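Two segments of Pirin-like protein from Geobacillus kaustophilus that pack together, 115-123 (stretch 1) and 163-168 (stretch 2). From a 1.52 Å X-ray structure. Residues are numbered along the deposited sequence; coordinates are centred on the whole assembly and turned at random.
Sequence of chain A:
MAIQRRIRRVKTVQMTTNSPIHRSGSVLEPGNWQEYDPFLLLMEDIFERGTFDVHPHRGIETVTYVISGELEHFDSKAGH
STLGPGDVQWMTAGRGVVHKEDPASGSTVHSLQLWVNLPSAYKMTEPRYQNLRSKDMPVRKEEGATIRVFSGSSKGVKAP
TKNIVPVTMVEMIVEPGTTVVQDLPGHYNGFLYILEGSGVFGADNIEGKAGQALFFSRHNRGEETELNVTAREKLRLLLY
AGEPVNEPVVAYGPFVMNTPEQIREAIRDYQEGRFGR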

# COMPACT_ATOMS: atom_id res chain seq x y z
N TRP A 115 -4.59 6.07 1.46
CA TRP A 115 -4.75 7.43 0.92
C TRP A 115 -3.40 8.07 0.79
O TRP A 115 -2.57 8.02 1.70
CB TRP A 115 -5.59 8.30 1.85
CG TRP A 115 -7.05 7.97 1.90
CD1 TRP A 115 -7.67 6.86 1.39
CD2 TRP A 115 -8.07 8.76 2.53
NE1 TRP A 115 -9.03 6.92 1.65
CE2 TRP A 115 -9.29 8.08 2.35
CE3 TRP A 115 -8.06 9.98 3.21
CZ2 TRP A 115 -10.51 8.58 2.84
CZ3 TRP A 115 -9.28 10.48 3.70
CH2 TRP A 115 -10.48 9.78 3.51
N VAL A 116 -3.19 8.69 -0.37
CA VAL A 116 -1.95 9.41 -0.65
C VAL A 116 -2.29 10.88 -0.85
O VAL A 116 -3.23 11.20 -1.58
CB VAL A 116 -1.26 8.88 -1.92
CG1 VAL A 116 0.12 9.51 -2.08
CG2 VAL A 116 -1.15 7.36 -1.90
N ASN A 117 -1.57 11.77 -0.19
CA ASN A 117 -1.83 13.20 -0.37
C ASN A 117 -1.38 13.65 -1.75
O ASN A 117 -0.43 13.12 -2.32
CB ASN A 117 -1.09 13.99 0.70
CG ASN A 117 -1.67 15.37 0.90
OD1 ASN A 117 -2.77 15.68 0.44
ND2 ASN A 117 -0.93 16.22 1.62
N LEU A 118 -2.10 14.64 -2.30
CA LEU A 118 -1.62 15.36 -3.47
C LEU A 118 -1.03 16.69 -3.02
O LEU A 118 -1.62 17.38 -2.18
CB LEU A 118 -2.76 15.63 -4.47
CG LEU A 118 -3.33 14.44 -5.25
CD1 LEU A 118 -4.59 14.82 -6.01
CD2 LEU A 118 -2.31 13.90 -6.22
N PRO A 119 0.14 17.06 -3.59
CA PRO A 119 0.70 18.39 -3.31
C PRO A 119 -0.23 19.46 -3.86
O PRO A 119 -1.02 19.20 -4.77
CB PRO A 119 2.01 18.40 -4.09
CG PRO A 119 2.31 16.97 -4.40
CD PRO A 119 1.00 16.28 -4.49
N SER A 120 -0.12 20.66 -3.30
CA SER A 120 -0.96 21.79 -3.72
C SER A 120 -0.97 21.94 -5.25
O SER A 120 -2.03 22.20 -5.84
CB SER A 120 -0.46 23.07 -3.06
OG SER A 120 -1.25 24.18 -3.45
N ALA A 121 0.19 21.78 -5.87
CA ALA A 121 0.30 21.93 -7.33
C ALA A 121 -0.61 20.99 -8.11
O ALA A 121 -0.95 21.27 -9.26
CB ALA A 121 1.73 21.75 -7.80
N TYR A 122 -1.00 19.87 -7.51
CA TYR A 122 -1.74 18.84 -8.23
C TYR A 122 -3.11 18.56 -7.63
O TYR A 122 -3.82 17.65 -8.11
CB TYR A 122 -0.95 17.53 -8.25
CG TYR A 122 0.42 17.62 -8.90
CD1 TYR A 122 0.58 17.38 -10.26
CD2 TYR A 122 1.55 17.92 -8.15
CE1 TYR A 122 1.83 17.46 -10.86
CE2 TYR A 122 2.82 18.00 -8.74
CZ TYR A 122 2.94 17.77 -10.10
OH TYR A 122 4.19 17.84 -10.69
N LYS A 123 -3.49 19.29 -6.59
CA LYS A 123 -4.77 19.02 -5.92
C LYS A 123 -5.96 19.14 -6.86
O LYS A 123 -6.99 18.48 -6.67
CB LYS A 123 -4.95 19.91 -4.69
CG LYS A 123 -4.23 19.36 -3.48
CD LYS A 123 -4.75 19.95 -2.19
CE LYS A 123 -3.88 19.53 -1.02
NZ LYS A 123 -4.06 18.08 -0.73
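Stretch 2, residues 163-168: NIVPVT

Two chain segments can pack closely without a single direct hydrogen bond between them, provided that apolar side chains interlock and a water serves the polar backbone atoms left between them. Stretches 163-168 and 115-123 of this Pirin-like protein illustrate the principle, burying 298 Å² in all. Stretch 1 ends a strand at Asn-117 and then turns, with Tyr-122 N donating to Pro-119 O at 2.8 Å; stretch 2 runs as loop until a strand begins at Val-167. As stretch 2 advances, its contacts step back along stretch 1, from Tyr-122 toward Val-116, so the two run in broadly opposite senses.

Asn-163 makes no contact across the gap. Its side chain instead braces its own segment, Asn-163 OD1 accepting a hydrogen bond from Val-167 N (3.0 Å). Ile-164, at phi/psi -98/-74, points toward stretch 1 and gives up the most surface of any residue here. Its CG2 lies over one face of the Tyr-122 ring, 3.6 Å from the centroid and 23° off the ring normal, a CH-pi contact, while Ile-164 CD1 meets Leu-118 CD2 at 3.6 Å. Ile-164 CG2 is also 4.2 Å from Pro-119 CD.

Val-165 follows in an extended conformation, with Val-165 CA 6.8 Å from Leu-118 CA. Val-165 CG2 packs 3.7 Å from Pro-119 CD and 3.4 Å from Asn-117 O, and Val-165 CB lies 4.3 Å from Val-116 CG1. A water links the two backbones here, its oxygen accepting from Val-165 N at 3.2 Å and donating to Asn-117 O at 3.1 Å. Pro-166 stays out of reach. Val-167, now in the strand, points back toward stretch 1 and sets Val-167 CG2 4.2 Å from Val-116 CG1, so that Val-116 touches both valines. With Thr-168 the segment has left the contact.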

# COMPACT_ATOMS: atom_id res chain seq x y z
N ASN A 163 2.29 8.11 -11.52
CA ASN A 163 2.36 8.69 -10.19
C ASN A 163 2.36 10.21 -10.30
O ASN A 163 2.91 10.77 -11.26
CB ASN A 163 3.65 8.28 -9.46
CG ASN A 163 3.61 6.87 -8.82
OD1 ASN A 163 4.60 6.45 -8.22
ND2 ASN A 163 2.50 6.15 -8.94
N ILE A 164 1.78 10.85 -9.29
CA ILE A 164 2.01 12.26 -9.04
C ILE A 164 3.09 12.33 -7.94
O ILE A 164 4.24 12.63 -8.24
CB ILE A 164 0.68 12.97 -8.70
CG1 ILE A 164 -0.20 13.02 -9.97
CG2 ILE A 164 0.93 14.38 -8.20
CD1 ILE A 164 -1.64 13.31 -9.73
N VAL A 165 2.74 12.03 -6.69
CA VAL A 165 3.76 11.81 -5.68
C VAL A 165 4.42 10.47 -6.01
O VAL A 165 3.73 9.45 -6.13
CB VAL A 165 3.15 11.74 -4.24
CG1 VAL A 165 4.16 11.18 -3.24
CG2 VAL A 165 2.68 13.11 -3.79
N PRO A 166 5.76 10.45 -6.16
CA PRO A 166 6.43 9.16 -6.34
C PRO A 166 6.17 8.22 -5.18
O PRO A 166 6.44 8.56 -4.03
CB PRO A 166 7.92 9.53 -6.40
CG PRO A 166 7.93 10.96 -6.88
CD PRO A 166 6.72 11.57 -6.19
N VAL A 167 5.61 7.05 -5.49
CA VAL A 167 5.32 6.02 -4.50
C VAL A 167 5.86 4.69 -4.99
O VAL A 167 5.60 4.27 -6.13
CB VAL A 167 3.80 5.90 -4.23
CG1 VAL A 167 3.46 4.71 -3.30
CG2 VAL A 167 3.25 7.19 -3.64
N THR A 168 6.61 4.02 -4.14
CA THR A 168 7.01 2.64 -4.39
C THR A 168 6.09 1.72 -3.60
O THR A 168 5.96 1.87 -2.39
CB THR A 168 8.48 2.43 -4.03
OG1 THR A 168 9.29 3.07 -5.03
CG2 THR A 168 8.83 0.94 -3.93
O HOH W 1 0.00 11.80 -5.13